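One contact in two related proteins. Structure 1 is beta-N-acetylhexosaminidase from Streptomyces plicatus, which hydrolyses terminal, non-reducing N-acetyl-D-hexosamine residues from N-acetyl-beta-D-hexosaminides, as a glycoside hydrolase of family 20: PDB 1M01 (chain A, 2.10 Å), residues 190-195 and 248-253. Structure 2 is beta-hexosaminidase Amuc_2018 from Akkermansia muciniphila: PDB 6JE8 (chain B, 1.80 Å), residues 123-128 and 185-190. Structure 2 is superposed on structure 1 by the backbone atoms of these residues (RMSD 0.36 Å); each is numbered along its deposited sequence.

Structure 1 (1M01); sequences KLHLHL and VPEIDM.
Two neighbouring parallel strands of the family 20 catalytic barrel meet here, H192 pairing with V248 and H194 with E250, near the bound GlcNAc product. Backbone bonds join them: V248 N lies 2.8 Å from L191 O, and L193 N donates to V248 O. V248 sits beside H192, its CB 4.1 Å from H192 CA. E250 OE1 is gripped twice, by H192 NE2 at 2.7 Å on its anti side and by H194 ND1 at 2.7 Å from above the carboxylate plane; E250 OE2 is bonded by W350. D252 brings OD2 to 3.6 Å from H194 CE1, its CG anti to the backbone N (chi1 -150°), while OD1 accepts from the G318 backbone N. H194 NE2 is hydrogen-bonded to D197 OD2. At the strand start, K190 NZ bonds A158 O and makes a long, weak ion pair with E246 OE1.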
loop_
_atom_site.group_PDB
_atom_site.type_symbol
_atom_site.label_atom_id
_atom_site.label_comp_id
_atom_site.label_asym_id
_atom_site.label_seq_id
_atom_site.Cartn_x
_atom_site.Cartn_y
_atom_site.Cartn_z
ATOM N N LYS A 190 -3.632 3.874 0.940
ATOM C CA LYS A 190 -2.661 4.651 0.187
ATOM C C LYS A 190 -1.715 3.748 -0.593
ATOM O O LYS A 190 -1.265 2.719 -0.087
ATOM C CB LYS A 190 -1.871 5.569 1.124
ATOM C CG LYS A 190 -2.731 6.703 1.680
ATOM C CD LYS A 190 -2.024 7.489 2.749
ATOM C CE LYS A 190 -2.866 8.679 3.198
ATOM N NZ LYS A 190 -4.175 8.276 3.768
ATOM N N LEU A 191 -1.448 4.126 -1.840
ATOM C CA LEU A 191 -0.539 3.373 -2.700
ATOM C C LEU A 191 0.638 4.269 -3.063
ATOM O O LEU A 191 0.500 5.206 -3.846
ATOM C CB LEU A 191 -1.232 2.919 -3.986
ATOM C CG LEU A 191 -0.291 2.148 -4.927
ATOM C CD1 LEU A 191 0.039 0.806 -4.298
ATOM C CD2 LEU A 191 -0.924 1.952 -6.303
ATOM N N HIS A 192 1.790 3.973 -2.480
ATOM C CA HIS A 192 3.012 4.729 -2.722
ATOM C C HIS A 192 3.717 4.083 -3.914
ATOM O O HIS A 192 4.033 2.898 -3.877
ATOM C CB HIS A 192 3.883 4.666 -1.455
ATOM C CG HIS A 192 5.258 5.244 -1.609
ATOM N ND1 HIS A 192 6.242 5.067 -0.658
ATOM C CD2 HIS A 192 5.824 5.973 -2.601
ATOM C CE1 HIS A 192 7.354 5.656 -1.060
ATOM N NE2 HIS A 192 7.127 6.214 -2.237
ATOM N N LEU A 193 3.934 4.852 -4.980
ATOM C CA LEU A 193 4.606 4.328 -6.169
ATOM C C LEU A 193 5.999 4.932 -6.316
ATOM O O LEU A 193 6.144 6.152 -6.437
ATOM C CB LEU A 193 3.787 4.628 -7.432
ATOM C CG LEU A 193 2.421 3.948 -7.586
ATOM C CD1 LEU A 193 1.763 4.405 -8.885
ATOM C CD2 LEU A 193 2.601 2.423 -7.579
ATOM N N HIS A 194 7.017 4.078 -6.294
ATOM C CA HIS A 194 8.406 4.522 -6.439
ATOM C C HIS A 194 8.651 4.575 -7.947
ATOM O O HIS A 194 9.110 3.599 -8.549
ATOM C CB HIS A 194 9.346 3.511 -5.777
ATOM C CG HIS A 194 10.730 4.028 -5.540
ATOM N ND1 HIS A 194 11.041 4.879 -4.501
ATOM C CD2 HIS A 194 11.892 3.797 -6.196
ATOM C CE1 HIS A 194 12.335 5.145 -4.525
ATOM N NE2 HIS A 194 12.875 4.500 -5.544
ATOM N N LEU A 195 8.337 5.731 -8.533
ATOM C CA LEU A 195 8.430 5.968 -9.973
ATOM C C LEU A 195 9.794 6.217 -10.594
ATOM O O LEU A 195 9.920 6.219 -11.819
ATOM C CB LEU A 195 7.504 7.128 -10.354
ATOM C CG LEU A 195 6.019 6.899 -10.060
ATOM C CD1 LEU A 195 5.233 8.183 -10.317
ATOM C CD2 LEU A 195 5.509 5.754 -10.941
ATOM N N VAL A 248 0.265 7.959 -3.881
ATOM C CA VAL A 248 1.340 8.826 -3.400
ATOM C C VAL A 248 2.553 8.557 -4.295
ATOM O O VAL A 248 3.288 7.587 -4.095
ATOM C CB VAL A 248 1.697 8.497 -1.932
ATOM C CG1 VAL A 248 2.834 9.392 -1.449
ATOM C CG2 VAL A 248 0.471 8.687 -1.047
ATOM N N PRO A 249 2.766 9.402 -5.311
ATOM C CA PRO A 249 3.906 9.195 -6.207
ATOM C C PRO A 249 5.222 9.668 -5.605
ATOM O O PRO A 249 5.253 10.622 -4.825
ATOM C CB PRO A 249 3.516 9.999 -7.439
ATOM C CG PRO A 249 2.814 11.174 -6.835
ATOM C CD PRO A 249 1.935 10.530 -5.771
ATOM N N GLU A 250 6.307 8.989 -5.964
ATOM C CA GLU A 250 7.618 9.374 -5.471
ATOM C C GLU A 250 8.623 9.560 -6.592
ATOM O O GLU A 250 8.741 8.719 -7.484
ATOM C CB GLU A 250 8.191 8.329 -4.502
ATOM C CG GLU A 250 9.528 8.769 -3.875
ATOM C CD GLU A 250 10.294 7.629 -3.224
ATOM O OE1 GLU A 250 9.672 6.594 -2.903
ATOM O OE2 GLU A 250 11.523 7.779 -3.023
ATOM N N ILE A 251 9.324 10.687 -6.543
ATOM C CA ILE A 251 10.400 10.979 -7.476
ATOM C C ILE A 251 11.540 11.196 -6.487
ATOM O O ILE A 251 11.622 12.236 -5.838
ATOM C CB ILE A 251 10.162 12.267 -8.288
ATOM C CG1 ILE A 251 8.970 12.081 -9.235
ATOM C CG2 ILE A 251 11.417 12.600 -9.095
ATOM C CD1 ILE A 251 9.165 10.985 -10.277
ATOM N N ASP A 252 12.396 10.191 -6.349
ATOM C CA ASP A 252 13.501 10.251 -5.401
ATOM C C ASP A 252 14.559 11.286 -5.778
ATOM O O ASP A 252 15.010 11.340 -6.925
ATOM C CB ASP A 252 14.154 8.872 -5.288
ATOM C CG ASP A 252 14.758 8.621 -3.920
ATOM O OD1 ASP A 252 15.119 9.601 -3.231
ATOM O OD2 ASP A 252 14.884 7.435 -3.542
ATOM N N MET A 253 14.958 12.095 -4.801
ATOM C CA MET A 253 15.973 13.126 -5.019
ATOM C C MET A 253 16.576 13.554 -3.685
ATOM O O MET A 253 15.918 13.466 -2.651
ATOM C CB MET A 253 15.350 14.338 -5.722
ATOM C CG MET A 253 14.187 14.966 -4.970
ATOM S SD MET A 253 13.413 16.354 -5.859
ATOM C CE MET A 253 12.425 15.465 -7.080
#

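Structure 2 (6JE8); sequences RLHLHL and IPEIDM.
Beside the charge-relay residues D130 and H193, H125 pairs with I185 and H127 with E187 across two parallel strands. Backbone bonds join them: I185 N lies 2.9 Å from L124 O, and L126 N donates to I185 O. I185 sits beside H125, its CB 4.2 Å from H125 CA, and its CG1 branch carries CD1. E187 OE1 is gripped twice, by H125 NE2 at 2.7 Å on its anti side and by H127 ND1 at 2.8 Å from above the carboxylate plane; E187 OE2 is bonded by W307. D189 brings OD2 to 3.1 Å from H127 CE1, its CG anti to the carbonyl carbon (chi1 -78°). H127 NE2 is hydrogen-bonded to D130 OD2. At the strand start, R123 NH1 makes a long, weak ion pair with D183 OD2.

How the two compare
Both structures keep the parallel pairing and the doubly held carboxylate: H192(A) NE2 to E250(A) OE1 and H125(B) NE2 to E187(B) OE1 both measure 2.7 Å, and the side chains of H192(A) and H125(B), and of H194(A) and H127(B), hold their places within the error. At V248(A) against I185(B) the exchange adds one carbon. CG1 of V248(A) and CG2 of I185(B) are 0.4 Å apart, and CG2 of V248(A) and CG1 of I185(B) 0.2 Å apart, so the branch point is shared and only CD1 of I185(B) lacks a counterpart. V248(A) CB to L191(A) O is 4.0 Å and I185(B) CB to L124(B) O 4.1 Å, a touch kept in both. K190(A) against R123(B) changes the end of a side chain whose CB atoms coincide. NZ of K190(A) and CZ of R123(B) are 1.3 Å apart, CD of K190(A) has no counterpart, and NH1 and NH2 of R123(B) extend beyond, giving a branched guanidinium in place of a single ammonium. The last change is a rotation of an identical residue: chi1 is -150° in D252(A) and -78° in D189(B), with the CG atoms 1.0 Å apart after superposition. D252(A) OD2 to H194(A) CE1 is 3.6 Å and D189(B) OD2 to H127(B) CE1 3.1 Å, a kept touch, whereas the place of OD1 of D252(A) is vacated.

Structure 2 (6JE8)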
loop_
_atom_site.group_PDB
_atom_site.type_symbol
_atom_site.label_atom_id
_atom_site.label_comp_id
_atom_site.label_asym_id
_atom_site.label_seq_id
_atom_site.Cartn_x
_atom_site.Cartn_y
_atom_site.Cartn_z
ATOM N N ARG B 123 -3.841 3.561 1.030
ATOM C CA ARG B 123 -2.771 4.340 0.405
ATOM C C ARG B 123 -1.936 3.444 -0.501
ATOM O O ARG B 123 -1.486 2.368 -0.079
ATOM C CB ARG B 123 -1.883 4.998 1.463
ATOM C CG ARG B 123 -2.605 6.004 2.385
ATOM C CD ARG B 123 -3.011 7.276 1.632
ATOM N NE ARG B 123 -3.650 8.259 2.511
ATOM C CZ ARG B 123 -4.960 8.340 2.722
ATOM N NH1 ARG B 123 -5.798 7.496 2.119
ATOM N NH2 ARG B 123 -5.441 9.271 3.538
ATOM N N LEU B 124 -1.718 3.893 -1.739
ATOM C CA LEU B 124 -0.830 3.217 -2.682
ATOM C C LEU B 124 0.284 4.179 -3.060
ATOM O O LEU B 124 0.021 5.242 -3.622
ATOM C CB LEU B 124 -1.581 2.776 -3.942
ATOM C CG LEU B 124 -0.686 2.144 -5.023
ATOM C CD1 LEU B 124 -0.078 0.839 -4.532
ATOM C CD2 LEU B 124 -1.474 1.913 -6.327
ATOM N N HIS B 125 1.520 3.801 -2.754
ATOM C CA HIS B 125 2.701 4.628 -2.944
ATOM C C HIS B 125 3.477 4.047 -4.126
ATOM O O HIS B 125 3.672 2.839 -4.197
ATOM C CB HIS B 125 3.477 4.625 -1.613
ATOM C CG HIS B 125 4.881 5.153 -1.654
ATOM N ND1 HIS B 125 5.740 4.965 -0.591
ATOM C CD2 HIS B 125 5.590 5.826 -2.593
ATOM C CE1 HIS B 125 6.919 5.494 -0.874
ATOM N NE2 HIS B 125 6.858 6.015 -2.085
ATOM N N LEU B 126 3.846 4.895 -5.092
ATOM C CA LEU B 126 4.510 4.449 -6.321
ATOM C C LEU B 126 5.931 4.983 -6.328
ATOM O O LEU B 126 6.138 6.199 -6.437
ATOM C CB LEU B 126 3.785 4.945 -7.565
ATOM C CG LEU B 126 2.298 4.685 -7.711
ATOM C CD1 LEU B 126 1.784 5.372 -8.999
ATOM C CD2 LEU B 126 2.066 3.175 -7.731
ATOM N N HIS B 127 6.904 4.076 -6.254
ATOM C CA HIS B 127 8.319 4.422 -6.356
ATOM C C HIS B 127 8.628 4.485 -7.845
ATOM O O HIS B 127 8.957 3.484 -8.474
ATOM C CB HIS B 127 9.173 3.377 -5.638
ATOM C CG HIS B 127 10.601 3.783 -5.446
ATOM N ND1 HIS B 127 11.000 4.655 -4.452
ATOM C CD2 HIS B 127 11.730 3.411 -6.098
ATOM C CE1 HIS B 127 12.313 4.818 -4.513
ATOM N NE2 HIS B 127 12.781 4.074 -5.503
ATOM N N LEU B 128 8.519 5.683 -8.415
ATOM C CA LEU B 128 8.481 5.864 -9.861
ATOM C C LEU B 128 9.850 5.988 -10.519
ATOM O O LEU B 128 9.955 5.778 -11.733
ATOM C CB LEU B 128 7.676 7.123 -10.201
ATOM C CG LEU B 128 6.169 6.951 -10.009
ATOM C CD1 LEU B 128 5.465 8.306 -10.050
ATOM C CD2 LEU B 128 5.639 6.022 -11.105
ATOM N N ILE B 185 0.166 8.079 -4.028
ATOM C CA ILE B 185 1.279 8.938 -3.612
ATOM C C ILE B 185 2.483 8.673 -4.512
ATOM O O ILE B 185 3.079 7.593 -4.420
ATOM C CB ILE B 185 1.682 8.666 -2.154
ATOM C CG1 ILE B 185 0.454 8.649 -1.234
ATOM C CG2 ILE B 185 2.742 9.684 -1.693
ATOM C CD1 ILE B 185 -0.230 9.962 -1.144
ATOM N N PRO B 186 2.909 9.621 -5.343
ATOM C CA PRO B 186 4.111 9.410 -6.154
ATOM C C PRO B 186 5.379 9.716 -5.373
ATOM O O PRO B 186 5.398 10.583 -4.501
ATOM C CB PRO B 186 3.929 10.412 -7.297
ATOM C CG PRO B 186 3.208 11.563 -6.646
ATOM C CD PRO B 186 2.263 10.918 -5.634
ATOM N N GLU B 187 6.450 8.985 -5.697
ATOM C CA GLU B 187 7.777 9.247 -5.144
ATOM C C GLU B 187 8.742 9.506 -6.287
ATOM O O GLU B 187 8.868 8.678 -7.194
ATOM C CB GLU B 187 8.293 8.077 -4.299
ATOM C CG GLU B 187 9.681 8.347 -3.666
ATOM C CD GLU B 187 10.226 7.156 -2.882
ATOM O OE1 GLU B 187 9.478 6.176 -2.670
ATOM O OE2 GLU B 187 11.414 7.190 -2.481
ATOM N N ILE B 188 9.414 10.650 -6.237
ATOM C CA ILE B 188 10.481 11.002 -7.166
ATOM C C ILE B 188 11.701 11.280 -6.309
ATOM O O ILE B 188 11.771 12.325 -5.653
ATOM C CB ILE B 188 10.143 12.231 -8.020
ATOM C CG1 ILE B 188 8.813 12.062 -8.748
ATOM C CG2 ILE B 188 11.291 12.504 -9.022
ATOM C CD1 ILE B 188 8.802 10.886 -9.710
ATOM N N ASP B 189 12.663 10.362 -6.308
ATOM C CA ASP B 189 13.826 10.526 -5.448
ATOM C C ASP B 189 14.771 11.588 -5.982
ATOM O O ASP B 189 15.037 11.661 -7.183
ATOM C CB ASP B 189 14.566 9.198 -5.311
ATOM C CG ASP B 189 13.877 8.276 -4.352
ATOM O OD1 ASP B 189 12.898 8.745 -3.742
ATOM O OD2 ASP B 189 14.296 7.116 -4.193
ATOM N N MET B 190 15.290 12.406 -5.070
ATOM C CA MET B 190 16.245 13.455 -5.413
ATOM C C MET B 190 17.004 13.830 -4.152
ATOM O O MET B 190 16.463 13.707 -3.046
ATOM C CB MET B 190 15.531 14.681 -6.005
ATOM C CG MET B 190 14.512 15.319 -5.069
ATOM S SD MET B 190 13.466 16.500 -5.921
ATOM C CE MET B 190 12.432 15.400 -6.898
#